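Local coordinates for protein carbohydrate oxidase (Microdochium nivale, PDB 3RJA) that oxidises the C1 hydroxyl of mono-, oligo- and polysaccharides to the corresponding lactones with FAD, passing the electrons to molecular oxygen to give hydrogen peroxide, at residues A2-V12 and S51-L61; P208-N219 and G284-W295. All coordinates share one frame; numbering follows the deposited sequence.

Interaction 1 of 2, residues A2-V12 and S51-L61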
loop_
_atom_site.group_PDB
_atom_site.type_symbol
_atom_site.label_atom_id
_atom_site.label_comp_id
_atom_site.label_asym_id
_atom_site.label_seq_id
_atom_site.Cartn_x
_atom_site.Cartn_y
_atom_site.Cartn_z
ATOM N N ALA A 2 -1.907 11.441 -33.337
ATOM C CA ALA A 2 -3.049 10.543 -33.427
ATOM C C ALA A 2 -3.788 10.331 -32.074
ATOM O O ALA A 2 -5.010 10.390 -32.043
ATOM C CB ALA A 2 -2.584 9.220 -34.021
ATOM N N ILE A 3 -3.041 10.079 -30.983
ATOM C CA ILE A 3 -3.646 9.816 -29.664
ATOM C C ILE A 3 -4.349 11.062 -29.116
ATOM O O ILE A 3 -5.459 10.966 -28.590
ATOM C CB ILE A 3 -2.621 9.185 -28.607
ATOM C CG1 ILE A 3 -3.289 8.922 -27.257
ATOM C CG2 ILE A 3 -1.345 10.031 -28.457
ATOM C CD1 ILE A 3 -4.402 7.769 -27.305
ATOM N N GLU A 4 -3.717 12.228 -29.247
ATOM C CA GLU A 4 -4.359 13.483 -28.821
ATOM C C GLU A 4 -5.696 13.662 -29.587
ATOM O O GLU A 4 -6.743 13.915 -28.999
ATOM C CB GLU A 4 -3.454 14.691 -29.080
ATOM C CG GLU A 4 -2.165 14.778 -28.216
ATOM C CD GLU A 4 -1.051 13.841 -28.680
ATOM O OE1 GLU A 4 -1.138 13.312 -29.810
ATOM O OE2 GLU A 4 -0.081 13.649 -27.914
ATOM N N ALA A 5 -5.642 13.515 -30.903
ATOM C CA ALA A 5 -6.831 13.667 -31.758
ATOM C C ALA A 5 -7.913 12.696 -31.315
ATOM O O ALA A 5 -9.068 13.076 -31.176
ATOM C CB ALA A 5 -6.465 13.406 -33.215
ATOM N N CYS A 6 -7.514 11.450 -31.052
ATOM C CA CYS A 6 -8.470 10.410 -30.633
ATOM C C CYS A 6 -9.162 10.772 -29.328
ATOM O O CYS A 6 -10.367 10.609 -29.204
ATOM C CB CYS A 6 -7.785 9.045 -30.467
ATOM S SG CYS A 6 -8.955 7.707 -30.118
ATOM N N LEU A 7 -8.387 11.230 -28.348
ATOM C CA LEU A 7 -8.935 11.574 -27.054
ATOM C C LEU A 7 -9.852 12.805 -27.170
ATOM O O LEU A 7 -10.931 12.847 -26.576
ATOM C CB LEU A 7 -7.795 11.835 -26.050
ATOM C CG LEU A 7 -7.015 10.602 -25.624
ATOM C CD1 LEU A 7 -5.714 10.983 -24.903
ATOM C CD2 LEU A 7 -7.878 9.614 -24.787
ATOM N N SER A 8 -9.412 13.799 -27.936
ATOM C CA SER A 8 -10.185 15.030 -28.090
ATOM C C SER A 8 -11.511 14.793 -28.826
ATOM O O SER A 8 -12.526 15.352 -28.434
ATOM C CB SER A 8 -9.348 16.099 -28.769
ATOM O OG SER A 8 -8.559 16.746 -27.797
ATOM N N ALA A 9 -11.489 13.944 -29.859
ATOM C CA ALA A 9 -12.696 13.526 -30.595
ATOM C C ALA A 9 -13.741 12.905 -29.695
ATOM O O ALA A 9 -14.932 13.039 -29.963
ATOM C CB ALA A 9 -12.335 12.530 -31.715
ATOM N N ALA A 10 -13.294 12.229 -28.630
ATOM C CA ALA A 10 -14.198 11.588 -27.652
ATOM C C ALA A 10 -14.550 12.471 -26.466
ATOM O O ALA A 10 -15.199 12.016 -25.519
ATOM C CB ALA A 10 -13.593 10.258 -27.159
ATOM N N GLY A 11 -14.150 13.741 -26.510
ATOM C CA GLY A 11 -14.400 14.665 -25.403
ATOM C C GLY A 11 -13.546 14.439 -24.142
ATOM O O GLY A 11 -13.879 14.948 -23.068
ATOM N N VAL A 12 -12.452 13.680 -24.254
ATOM C CA VAL A 12 -11.612 13.401 -23.078
ATOM C C VAL A 12 -10.585 14.516 -22.891
ATOM O O VAL A 12 -9.798 14.765 -23.794
ATOM C CB VAL A 12 -10.875 12.058 -23.209
ATOM C CG1 VAL A 12 -9.944 11.846 -22.022
ATOM C CG2 VAL A 12 -11.870 10.934 -23.322
ATOM N N SER A 51 -13.553 5.814 -22.968
ATOM C CA SER A 51 -13.104 6.331 -24.245
ATOM C C SER A 51 -11.568 6.274 -24.360
ATOM O O SER A 51 -11.025 6.020 -25.455
ATOM C CB SER A 51 -13.572 7.783 -24.388
ATOM O OG SER A 51 -14.998 7.831 -24.425
ATOM N N ALA A 52 -10.875 6.537 -23.243
ATOM C CA ALA A 52 -9.415 6.484 -23.246
ATOM C C ALA A 52 -8.957 5.053 -23.560
ATOM O O ALA A 52 -8.072 4.864 -24.361
ATOM C CB ALA A 52 -8.810 7.004 -21.903
ATOM N N VAL A 53 -9.586 4.060 -22.947
ATOM C CA VAL A 53 -9.269 2.655 -23.225
ATOM C C VAL A 53 -9.567 2.295 -24.707
ATOM O O VAL A 53 -8.776 1.594 -25.343
ATOM C CB VAL A 53 -9.949 1.715 -22.174
ATOM C CG1 VAL A 53 -9.888 0.225 -22.545
ATOM C CG2 VAL A 53 -9.328 1.942 -20.785
ATOM N N GLN A 54 -10.661 2.812 -25.273
ATOM C CA GLN A 54 -10.930 2.687 -26.720
ATOM C C GLN A 54 -9.790 3.234 -27.616
ATOM O O GLN A 54 -9.345 2.556 -28.557
ATOM C CB GLN A 54 -12.218 3.443 -27.084
ATOM C CG GLN A 54 -13.513 2.731 -26.814
ATOM C CD GLN A 54 -14.673 3.434 -27.518
ATOM O OE1 GLN A 54 -15.114 4.528 -27.106
ATOM N NE2 GLN A 54 -15.165 2.817 -28.601
ATOM N N CYS A 55 -9.329 4.458 -27.344
ATOM C CA CYS A 55 -8.198 5.045 -28.102
ATOM C C CYS A 55 -6.938 4.176 -28.031
ATOM O O CYS A 55 -6.219 3.982 -29.046
ATOM C CB CYS A 55 -7.894 6.464 -27.582
ATOM S SG CYS A 55 -9.167 7.645 -28.074
ATOM N N ALA A 56 -6.669 3.666 -26.834
ATOM C CA ALA A 56 -5.502 2.808 -26.627
ATOM C C ALA A 56 -5.619 1.607 -27.563
ATOM O O ALA A 56 -4.655 1.269 -28.272
ATOM C CB ALA A 56 -5.418 2.357 -25.178
ATOM N N LYS A 57 -6.803 0.983 -27.583
ATOM C CA LYS A 57 -7.060 -0.163 -28.488
ATOM C C LYS A 57 -6.889 0.212 -29.971
ATOM O O LYS A 57 -6.260 -0.519 -30.747
ATOM C CB LYS A 57 -8.463 -0.756 -28.260
ATOM C CG LYS A 57 -8.760 -1.900 -29.246
ATOM C CD LYS A 57 -10.156 -2.453 -29.075
ATOM C CE LYS A 57 -10.478 -3.478 -30.142
ATOM N NZ LYS A 57 -11.819 -4.027 -29.880
ATOM N N LYS A 58 -7.435 1.364 -30.357
ATOM C CA LYS A 58 -7.336 1.842 -31.744
ATOM C C LYS A 58 -5.884 2.042 -32.222
ATOM O O LYS A 58 -5.551 1.721 -33.364
ATOM C CB LYS A 58 -8.119 3.152 -31.891
ATOM C CG LYS A 58 -8.240 3.643 -33.325
ATOM C CD LYS A 58 -8.593 5.138 -33.394
ATOM C CE LYS A 58 -9.274 5.510 -34.720
ATOM N NZ LYS A 58 -10.687 4.964 -34.780
ATOM N N LEU A 59 -5.023 2.566 -31.342
ATOM C CA LEU A 59 -3.677 2.983 -31.717
ATOM C C LEU A 59 -2.609 1.971 -31.271
ATOM O O LEU A 59 -1.404 2.256 -31.340
ATOM C CB LEU A 59 -3.381 4.391 -31.192
ATOM C CG LEU A 59 -4.373 5.456 -31.721
ATOM C CD1 LEU A 59 -4.228 6.777 -30.982
ATOM C CD2 LEU A 59 -4.252 5.678 -33.231
ATOM N N ASN A 60 -3.062 0.794 -30.848
ATOM C CA ASN A 60 -2.197 -0.219 -30.227
ATOM C C ASN A 60 -1.246 0.329 -29.138
ATOM O O ASN A 60 -0.033 0.139 -29.206
ATOM C CB ASN A 60 -1.405 -1.019 -31.274
ATOM C CG ASN A 60 -0.928 -2.372 -30.737
ATOM O OD1 ASN A 60 -1.487 -2.930 -29.770
ATOM N ND2 ASN A 60 0.113 -2.895 -31.350
ATOM N N LEU A 61 -1.803 0.992 -28.129
ATOM C CA LEU A 61 -0.997 1.513 -27.030
ATOM C C LEU A 61 -1.259 0.703 -25.758
ATOM O O LEU A 61 -2.363 0.175 -25.579
ATOM C CB LEU A 61 -1.335 2.986 -26.792
ATOM C CG LEU A 61 -1.213 3.957 -27.981
ATOM C CD1 LEU A 61 -1.815 5.337 -27.630
ATOM C CD2 LEU A 61 0.265 4.122 -28.446
HETATM O O HOH W 1 -15.585 10.183 -23.448
#
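C6 and C55 are joined by a disulfide, a covalent cross-link between two helices whose other contacts are mostly apolar. The SG atoms lie 2.1 Å apart and the torsion about the S–S bond is -91°, near the value a relaxed disulfide prefers. C6 reaches its mate with SG turned away from the backbone N (chi1 -174°), whereas SG of C55 lies beside its own. I3 flanks the bridge: its CD1 end rests 3.7 Å from C55 CB and 3.6 Å from L61 CD1. L59 approaches from the other segment, laying CD1 against the backbone of I3, 3.4 Å from I3 CA. One turn on from I3, on the same side of the bridge, L7 CD2 packs on A52, 3.8 Å from A52 CA. Farther along, S51 CB meets both A10 CB and V12 CG2, and a water joins S51 OG to A10 O; S51 OG also hydrogen-bonds A47 O. The two axes are 9.4 Å apart at closest approach and run at 145°, roughly antiparallel. A Schellman motif with G11 as its C-prime residue closes helix 2-9 and brings V12 round to S51. Behind the pair, strands 39-42 and 84-87 supply A39, A41, L84 and V86. The chemistry is thus a covalent bond with apolar side chains packed along one side, fastening the N-terminal helix to helix 46-58 of the FAD-binding domain.

Interaction 2 of 2, residues P208-N219 and G284-W295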
loop_
_atom_site.group_PDB
_atom_site.type_symbol
_atom_site.label_atom_id
_atom_site.label_comp_id
_atom_site.label_asym_id
_atom_site.label_seq_id
_atom_site.Cartn_x
_atom_site.Cartn_y
_atom_site.Cartn_z
ATOM N N PRO A 208 -14.521 5.886 15.269
ATOM C CA PRO A 208 -14.307 5.630 16.711
ATOM C C PRO A 208 -14.157 6.921 17.484
ATOM O O PRO A 208 -13.552 7.882 16.974
ATOM C CB PRO A 208 -12.967 4.890 16.755
ATOM C CG PRO A 208 -12.751 4.372 15.412
ATOM C CD PRO A 208 -13.549 5.166 14.427
ATOM N N LYS A 209 -14.699 6.948 18.702
ATOM C CA LYS A 209 -14.618 8.142 19.548
ATOM C C LYS A 209 -13.437 8.073 20.512
ATOM O O LYS A 209 -12.896 9.092 20.919
ATOM C CB LYS A 209 -15.919 8.299 20.336
ATOM C CG LYS A 209 -17.136 8.646 19.481
ATOM C CD LYS A 209 -18.376 8.823 20.352
ATOM C CE LYS A 209 -19.603 9.135 19.507
ATOM N NZ LYS A 209 -19.399 10.370 18.689
ATOM N N VAL A 210 -13.052 6.864 20.897
ATOM C CA VAL A 210 -12.043 6.668 21.934
ATOM C C VAL A 210 -10.867 5.850 21.380
ATOM O O VAL A 210 -10.994 4.644 21.101
ATOM C CB VAL A 210 -12.677 6.002 23.202
ATOM C CG1 VAL A 210 -11.651 5.761 24.293
ATOM C CG2 VAL A 210 -13.808 6.860 23.749
ATOM N N LEU A 211 -9.721 6.517 21.222
ATOM C CA LEU A 211 -8.507 5.879 20.695
ATOM C C LEU A 211 -7.317 6.375 21.486
ATOM O O LEU A 211 -7.290 7.538 21.951
ATOM C CB LEU A 211 -8.290 6.221 19.218
ATOM C CG LEU A 211 -9.336 5.742 18.209
ATOM C CD1 LEU A 211 -9.207 6.471 16.873
ATOM C CD2 LEU A 211 -9.364 4.188 18.030
ATOM N N THR A 212 -6.326 5.507 21.623
ATOM C CA THR A 212 -5.105 5.880 22.302
ATOM C C THR A 212 -3.881 5.619 21.411
ATOM O O THR A 212 -3.613 4.479 20.978
ATOM C CB THR A 212 -4.942 5.080 23.613
ATOM O OG1 THR A 212 -6.028 5.377 24.484
ATOM C CG2 THR A 212 -3.650 5.443 24.302
ATOM N N ARG A 213 -3.137 6.679 21.161
ATOM C CA ARG A 213 -1.854 6.547 20.519
ATOM C C ARG A 213 -0.824 6.211 21.580
ATOM O O ARG A 213 -0.796 6.824 22.639
ATOM C CB ARG A 213 -1.444 7.827 19.821
ATOM C CG ARG A 213 0.012 7.803 19.378
ATOM C CD ARG A 213 0.286 8.887 18.349
ATOM N NE ARG A 213 1.646 8.715 17.862
ATOM C CZ ARG A 213 2.135 9.278 16.768
ATOM N NH1 ARG A 213 1.377 10.060 16.010
ATOM N NH2 ARG A 213 3.394 9.042 16.429
ATOM N N PHE A 214 0.030 5.239 21.274
ATOM C CA PHE A 214 1.040 4.835 22.222
ATOM C C PHE A 214 2.379 4.643 21.546
ATOM O O PHE A 214 2.464 4.562 20.304
ATOM C CB PHE A 214 0.590 3.579 22.994
ATOM C CG PHE A 214 0.427 2.355 22.148
ATOM C CD1 PHE A 214 1.499 1.483 21.953
ATOM C CD2 PHE A 214 -0.796 2.049 21.584
ATOM C CE1 PHE A 214 1.351 0.303 21.217
ATOM C CE2 PHE A 214 -0.959 0.900 20.830
ATOM C CZ PHE A 214 0.110 0.019 20.633
ATOM N N GLY A 215 3.426 4.582 22.371
ATOM C CA GLY A 215 4.780 4.520 21.877
ATOM C C GLY A 215 5.711 4.019 22.970
ATOM O O GLY A 215 5.472 4.289 24.157
ATOM N N VAL A 216 6.746 3.277 22.560
ATOM C CA VAL A 216 7.773 2.768 23.471
ATOM C C VAL A 216 9.151 2.953 22.838
ATOM O O VAL A 216 9.427 2.387 21.781
ATOM C CB VAL A 216 7.584 1.246 23.783
ATOM C CG1 VAL A 216 8.681 0.763 24.730
ATOM C CG2 VAL A 216 6.181 0.969 24.365
ATOM N N THR A 217 10.006 3.752 23.474
ATOM C CA THR A 217 11.403 3.846 23.077
ATOM C C THR A 217 12.110 2.585 23.573
ATOM O O THR A 217 12.201 2.363 24.778
ATOM C CB THR A 217 12.040 5.096 23.707
ATOM O OG1 THR A 217 11.163 6.213 23.527
ATOM C CG2 THR A 217 13.392 5.415 23.081
ATOM N N LEU A 218 12.586 1.745 22.659
ATOM C CA LEU A 218 13.004 0.400 23.025
ATOM C C LEU A 218 14.351 0.371 23.723
ATOM O O LEU A 218 14.577 -0.469 24.588
ATOM C CB LEU A 218 13.019 -0.537 21.810
ATOM C CG LEU A 218 11.611 -0.788 21.255
ATOM C CD1 LEU A 218 11.663 -1.353 19.829
ATOM C CD2 LEU A 218 10.852 -1.723 22.223
ATOM N N ASN A 219 15.223 1.298 23.334
ATOM C CA ASN A 219 16.628 1.316 23.737
ATOM C C ASN A 219 17.411 0.007 23.548
ATOM O O ASN A 219 18.112 -0.417 24.459
ATOM C CB ASN A 219 16.778 1.872 25.157
ATOM C CG ASN A 219 16.296 3.296 25.255
ATOM O OD1 ASN A 219 16.704 4.144 24.467
ATOM N ND2 ASN A 219 15.406 3.566 26.192
ATOM N N GLY A 284 15.208 -1.374 30.151
ATOM C CA GLY A 284 15.695 -0.102 29.643
ATOM C C GLY A 284 14.719 0.595 28.702
ATOM O O GLY A 284 14.919 1.759 28.367
ATOM N N TYR A 285 13.650 -0.085 28.287
ATOM C CA TYR A 285 12.646 0.582 27.436
ATOM C C TYR A 285 12.029 1.720 28.221
ATOM O O TYR A 285 12.051 1.703 29.455
ATOM C CB TYR A 285 11.570 -0.393 26.965
ATOM C CG TYR A 285 10.736 -0.975 28.074
ATOM C CD1 TYR A 285 9.604 -0.304 28.561
ATOM C CD2 TYR A 285 11.079 -2.201 28.645
ATOM C CE1 TYR A 285 8.807 -0.875 29.616
ATOM C CE2 TYR A 285 10.302 -2.780 29.692
ATOM C CZ TYR A 285 9.187 -2.110 30.160
ATOM O OH TYR A 285 8.477 -2.688 31.169
ATOM N N VAL A 286 11.504 2.718 27.524
ATOM C CA VAL A 286 10.743 3.765 28.183
ATOM C C VAL A 286 9.407 3.928 27.464
ATOM O O VAL A 286 9.378 4.253 26.267
ATOM C CB VAL A 286 11.478 5.150 28.178
ATOM C CG1 VAL A 286 10.581 6.253 28.818
ATOM C CG2 VAL A 286 12.825 5.090 28.892
ATOM N N VAL A 287 8.313 3.707 28.188
ATOM C CA VAL A 287 6.980 3.986 27.684
ATOM C C VAL A 287 6.760 5.506 27.543
ATOM O O VAL A 287 6.854 6.253 28.525
ATOM C CB VAL A 287 5.895 3.409 28.611
ATOM C CG1 VAL A 287 4.504 3.709 28.042
ATOM C CG2 VAL A 287 6.099 1.904 28.791
ATOM N N ASN A 288 6.496 5.953 26.312
ATOM C CA ASN A 288 6.178 7.358 26.048
ATOM C C ASN A 288 4.803 7.720 26.637
ATOM O O ASN A 288 3.940 6.840 26.784
ATOM C CB ASN A 288 6.164 7.629 24.531
ATOM C CG ASN A 288 7.373 7.051 23.797
ATOM O OD1 ASN A 288 8.495 6.972 24.329
ATOM N ND2 ASN A 288 7.147 6.661 22.539
ATOM N N PRO A 289 4.574 9.012 26.952
ATOM C CA PRO A 289 3.201 9.406 27.296
ATOM C C PRO A 289 2.215 8.997 26.182
ATOM O O PRO A 289 2.540 9.086 25.003
ATOM C CB PRO A 289 3.271 10.956 27.366
ATOM C CG PRO A 289 4.719 11.297 27.510
ATOM C CD PRO A 289 5.512 10.162 26.921
ATOM N N THR A 290 1.022 8.549 26.548
ATOM C CA THR A 290 0.005 8.214 25.550
ATOM C C THR A 290 -0.657 9.503 25.060
ATOM O O THR A 290 -0.530 10.544 25.704
ATOM C CB THR A 290 -1.099 7.337 26.165
ATOM O OG1 THR A 290 -1.579 7.981 27.346
ATOM C CG2 THR A 290 -0.587 5.924 26.513
ATOM N N THR A 291 -1.343 9.452 23.920
ATOM C CA THR A 291 -2.227 10.564 23.520
ATOM C C THR A 291 -3.618 10.047 23.233
ATOM O O THR A 291 -3.786 9.091 22.446
ATOM C CB THR A 291 -1.740 11.258 22.245
ATOM O OG1 THR A 291 -0.328 11.398 22.304
ATOM C CG2 THR A 291 -2.406 12.631 22.059
ATOM N N SER A 292 -4.607 10.697 23.840
ATOM C CA SER A 292 -6.011 10.377 23.628
ATOM C C SER A 292 -6.557 11.082 22.400
ATOM O O SER A 292 -6.364 12.288 22.224
ATOM C CB SER A 292 -6.828 10.707 24.885
ATOM O OG SER A 292 -6.317 9.937 25.983
ATOM N N LEU A 293 -7.230 10.324 21.536
ATOM C CA LEU A 293 -7.603 10.842 20.215
ATOM C C LEU A 293 -8.967 10.333 19.820
ATOM O O LEU A 293 -9.355 9.216 20.206
ATOM C CB LEU A 293 -6.604 10.362 19.137
ATOM C CG LEU A 293 -5.115 10.727 19.264
ATOM C CD1 LEU A 293 -4.254 9.801 18.419
ATOM C CD2 LEU A 293 -4.871 12.176 18.876
ATOM N N ASN A 294 -9.686 11.114 19.020
ATOM C CA ASN A 294 -10.786 10.531 18.269
ATOM C C ASN A 294 -10.302 10.126 16.871
ATOM O O ASN A 294 -9.104 10.298 16.538
ATOM C CB ASN A 294 -12.015 11.469 18.218
ATOM C CG ASN A 294 -11.750 12.736 17.433
ATOM O OD1 ASN A 294 -10.880 12.784 16.554
ATOM N ND2 ASN A 294 -12.501 13.783 17.754
ATOM N N TRP A 295 -11.220 9.571 16.071
ATOM C CA TRP A 295 -10.892 9.118 14.725
ATOM C C TRP A 295 -10.133 10.156 13.878
ATOM O O TRP A 295 -9.004 9.899 13.447
ATOM C CB TRP A 295 -12.146 8.690 13.950
ATOM C CG TRP A 295 -11.778 8.211 12.582
ATOM C CD1 TRP A 295 -12.073 8.811 11.398
ATOM C CD2 TRP A 295 -11.008 7.033 12.262
ATOM N NE1 TRP A 295 -11.551 8.074 10.347
ATOM C CE2 TRP A 295 -10.889 6.982 10.852
ATOM C CE3 TRP A 295 -10.423 6.019 13.029
ATOM C CZ2 TRP A 295 -10.217 5.938 10.186
ATOM C CZ3 TRP A 295 -9.760 4.965 12.369
ATOM C CH2 TRP A 295 -9.668 4.928 10.954
HETATM O O HOH W 2 1.721 8.804 22.326
HETATM O O HOH W 3 2.662 5.186 25.200
#
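The indole of W295 and the pyrrolidine of P208 meet at a slant, P208 CD lying 3.5 Å from W295 CE3; L211 CD1 lies farther from the same CE3, at 4.1 Å, also obliquely. Y285, at the other end, meets V216 CG1 through its CB. Between them N288, its CG anti to the carbonyl carbon (chi1 -47°), sets its carboxamide beside G215, with ND2 only 3.0 Å from G215 C; a side chain on that glycine would run into ND2. OD1 of N288 receives the T217 hydroxyl (2.9 Å from OG1) in the carbonyl plane, on a lone pair. Were N288 an alanine, T217 OG1 would probably lose this acceptor and a gap would open beside G215.

Backbone bonds form two antiparallel ladders, L211–R213 with T291–L293 and V216–T217 with V286–V287, offset by one residue. N288 N still reaches G215 O, from above the carbonyl plane; one water joins P289 O to R213 O, the latter bond weak, and another joins G215 N to N288 O. N219 ND2 ends the pairing on G284 O at 2.9 Å. Strand 286-293 is one of the sheet's two outermost strands. Amide and water bonds thus carry this edge strand across its irregularity.

The two contacts illustrate how different chemistries close distant parts of one chain. Interaction 1 is a disulfide-linked helix pair at the FAD-binding domain; interaction 2 is hydrogen-bonded pairing at the margin of the large antiparallel sheet. They lie on opposite sides of the chain's centre, with their own centres 52 Å apart and nearest atoms about 31 Å apart, so neither touches the other. Each is near a bound substrate analogue without forming its pocket. The V12 side chain is about 8 Å from the analogue held by P13 to I16, and that of A52 about 12 Å from FAD. The side chain of R213, hydrogen-bonded through NH1 to S301, is about 7 Å from a bound analogue.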